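Local coordinates for protein bifunctional endomannanase/endoglucanase (Caldanaerobius polysaccharolyticus, PDB 3W0K) that probably hydrolyses internal beta-1,4 linkages of mannan and cellulose-type polysaccharides, as a bifunctional endomannanase/endoglucanase of glycoside hydrolase family 5, at residues D99-L103 and V135-P139. Residue numbers count along the deposited sequence, not the author numbering.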
ATOM      1  N   ASP A  99       5.404   7.757  20.785  1.00 10.05           N
ATOM      2  CA  ASP A  99       4.318   8.716  20.621  1.00  8.95           C
ATOM      3  C   ASP A  99       3.131   8.189  19.829  1.00  9.38           C
ATOM      4  O   ASP A  99       3.184   7.105  19.249  1.00  9.67           O
ATOM      5  CB  ASP A  99       4.841   9.958  19.893  1.00  9.39           C
ATOM      6  CG  ASP A  99       6.079  10.541  20.538  1.00 10.65           C
ATOM      7  OD1 ASP A  99       6.214  10.440  21.773  1.00 11.60           O
ATOM      8  OD2 ASP A  99       6.910  11.114  19.804  1.00 10.19           O
ATOM      9  N   ASN A 100       2.070   8.994  19.809  1.00  8.55           N
ATOM     10  CA  ASN A 100       0.854   8.695  19.064  1.00  8.33           C
ATOM     11  C   ASN A 100       0.658   9.821  18.053  1.00  7.79           C
ATOM     12  O   ASN A 100       0.261  10.933  18.407  1.00  8.78           O
ATOM     13  CB  ASN A 100      -0.366   8.620  19.985  1.00  8.34           C
ATOM     14  CG  ASN A 100      -1.666   8.467  19.213  1.00  9.51           C
ATOM     15  OD1 ASN A 100      -1.659   8.174  18.014  1.00  9.16           O
ATOM     16  ND2 ASN A 100      -2.787   8.693  19.885  1.00 10.12           N
ATOM     17  N   LEU A 101       0.915   9.506  16.790  1.00  8.25           N
ATOM     18  CA  LEU A 101       0.799  10.461  15.696  1.00  7.93           C
ATOM     19  C   LEU A 101      -0.543  11.179  15.612  1.00  8.38           C
ATOM     20  O   LEU A 101      -0.606  12.348  15.242  1.00  9.35           O
ATOM     21  CB  LEU A 101       1.053   9.740  14.369  1.00  8.71           C
ATOM     22  CG  LEU A 101       0.934  10.563  13.083  1.00  9.79           C
ATOM     23  CD1 LEU A 101       1.952  11.700  13.112  1.00  8.61           C
ATOM     24  CD2 LEU A 101       1.171   9.679  11.866  1.00 10.06           C
ATOM     25  N   TRP A 102      -1.613  10.491  15.987  1.00  9.04           N
ATOM     26  CA  TRP A 102      -2.938  11.075  15.872  1.00  9.77           C
ATOM     27  C   TRP A 102      -3.281  12.175  16.855  1.00 10.31           C
ATOM     28  O   TRP A 102      -4.176  12.967  16.587  1.00 11.40           O
ATOM     29  CB  TRP A 102      -3.994   9.966  15.870  1.00 10.41           C
ATOM     30  CG  TRP A 102      -3.600   8.890  14.913  1.00  9.73           C
ATOM     31  CD1 TRP A 102      -3.219   7.617  15.224  1.00  9.84           C
ATOM     32  CD2 TRP A 102      -3.388   9.039  13.503  1.00  9.72           C
ATOM     33  NE1 TRP A 102      -2.763   6.972  14.102  1.00 11.24           N
ATOM     34  CE2 TRP A 102      -2.856   7.819  13.030  1.00 10.73           C
ATOM     35  CE3 TRP A 102      -3.588  10.087  12.596  1.00  9.78           C
ATOM     36  CZ2 TRP A 102      -2.517   7.619  11.687  1.00 11.35           C
ATOM     37  CZ3 TRP A 102      -3.250   9.888  11.259  1.00 11.44           C
ATOM     38  CH2 TRP A 102      -2.721   8.664  10.819  1.00 11.69           C
ATOM     39  N   LEU A 103      -2.518  12.277  17.942  1.00  9.38           N
ATOM     40  CA  LEU A 103      -2.785  13.293  18.957  1.00  9.11           C
ATOM     41  C   LEU A 103      -1.585  14.102  19.428  1.00  9.85           C
ATOM     42  O   LEU A 103      -1.747  15.234  19.882  1.00 12.05           O
ATOM     43  CB  LEU A 103      -3.420  12.648  20.190  1.00 10.03           C
ATOM     44  CG  LEU A 103      -4.778  11.969  20.035  1.00  9.78           C
ATOM     45  CD1 LEU A 103      -5.161  11.351  21.364  1.00 11.82           C
ATOM     46  CD2 LEU A 103      -5.828  12.979  19.583  1.00 12.57           C
ATOM     47  N   VAL A 135       0.874   8.171   4.976  1.00  6.71           N
ATOM     48  CA  VAL A 135       1.008   7.233   6.078  1.00  7.85           C
ATOM     49  C   VAL A 135       0.184   5.991   5.787  1.00  8.36           C
ATOM     50  O   VAL A 135      -0.989   6.073   5.422  1.00  9.24           O
ATOM     51  CB  VAL A 135       0.634   7.892   7.447  1.00  7.77           C
ATOM     52  CG1 VAL A 135      -0.766   8.500   7.404  1.00 10.62           C
ATOM     53  CG2 VAL A 135       0.762   6.876   8.580  1.00  9.15           C
ATOM     54  N   ASN A 136       0.822   4.835   5.912  1.00  7.58           N
ATOM     55  CA  ASN A 136       0.141   3.587   5.627  1.00  7.41           C
ATOM     56  C   ASN A 136      -1.004   3.249   6.564  1.00  8.87           C
ATOM     57  O   ASN A 136      -0.879   3.346   7.781  1.00  8.70           O
ATOM     58  CB  ASN A 136       1.128   2.417   5.631  1.00  6.59           C
ATOM     59  CG  ASN A 136       0.443   1.088   5.358  1.00  7.78           C
ATOM     60  OD1 ASN A 136       0.113   0.778   4.219  1.00  7.73           O
ATOM     61  ND2 ASN A 136       0.191   0.318   6.413  1.00  8.08           N
ATOM     62  N   GLU A 137      -2.124   2.864   5.961  1.00  8.61           N
ATOM     63  CA  GLU A 137      -3.316   2.403   6.664  1.00  9.06           C
ATOM     64  C   GLU A 137      -3.633   2.951   8.062  1.00  8.03           C
ATOM     65  O   GLU A 137      -3.402   2.270   9.068  1.00  9.13           O
ATOM     66  CB  GLU A 137      -3.264   0.867   6.716  1.00  8.36           C
ATOM     67  CG  GLU A 137      -3.165   0.212   5.330  1.00  9.25           C
ATOM     68  CD  GLU A 137      -2.752  -1.256   5.355  1.00 11.17           C
ATOM     69  OE1 GLU A 137      -2.130  -1.712   6.340  1.00 10.88           O
ATOM     70  OE2 GLU A 137      -3.031  -1.962   4.359  1.00 10.91           O
ATOM     71  N   PRO A 138      -4.154   4.190   8.146  1.00  8.80           N
ATOM     72  CA  PRO A 138      -4.505   4.794   9.439  1.00  8.83           C
ATOM     73  C   PRO A 138      -5.502   3.872  10.150  1.00  9.68           C
ATOM     74  O   PRO A 138      -6.203   3.086   9.504  1.00 10.21           O
ATOM     75  CB  PRO A 138      -5.151   6.120   9.032  1.00  9.15           C
ATOM     76  CG  PRO A 138      -4.433   6.470   7.778  1.00 12.08           C
ATOM     77  CD  PRO A 138      -4.369   5.147   7.046  1.00  9.94           C
ATOM     78  N   PRO A 139      -5.587   3.961  11.487  1.00  9.44           N
ATOM     79  CA  PRO A 139      -6.494   3.118  12.270  1.00  9.76           C
ATOM     80  C   PRO A 139      -7.974   3.451  12.164  1.00  8.92           C
ATOM     81  O   PRO A 139      -8.380   4.366  11.445  1.00 10.51           O
ATOM     82  CB  PRO A 139      -5.982   3.316  13.693  1.00 10.49           C
ATOM     83  CG  PRO A 139      -5.574   4.752  13.689  1.00  8.97           C
ATOM     84  CD  PRO A 139      -4.855   4.900  12.359  1.00 10.05           C
TER
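In this (beta/alpha)8 barrel, V135-P139 follows strand 130-133 and carries the Asn-Glu-Pro sequence of GH5 enzymes, whose glutamate at the end of the fourth barrel strand is the acid/base; by family analogy that is probably E137. D99-L103, from the loop after strand 78-83, packs against it through W102, which provides most of this segment's share of the 183 Å² buried. Start with the Asx turn: N100, chi1 t, brings OD1 back to the backbone N of W102 at 3.1 Å, and L103 N hydrogen-bonds N100 O, also 3.1 Å. From this turn W102, chi1 m, lays its indole across to the other loop. V135 CG1 meets the ring edge at CH2, 3.9 Å away, while P138 CB lies obliquely 3.9 Å from the same CH2. L101, with chi1 t, extends CD2 toward V135 CG2, a looser touch at 4.3 Å. E137 points its CA-CB bond away from 99-103; its carboxylate accepts a hydrogen bond from N136 ND2, 3.1 Å from E137 OE1, forms a salt bridge to R196, and hydrogen-bonds a Tris molecule, probably from the crystallisation liquor. Y89 packs edge-to-face with W102. The tightest approach is W102 NE1 to P139 CD, 3.4 Å.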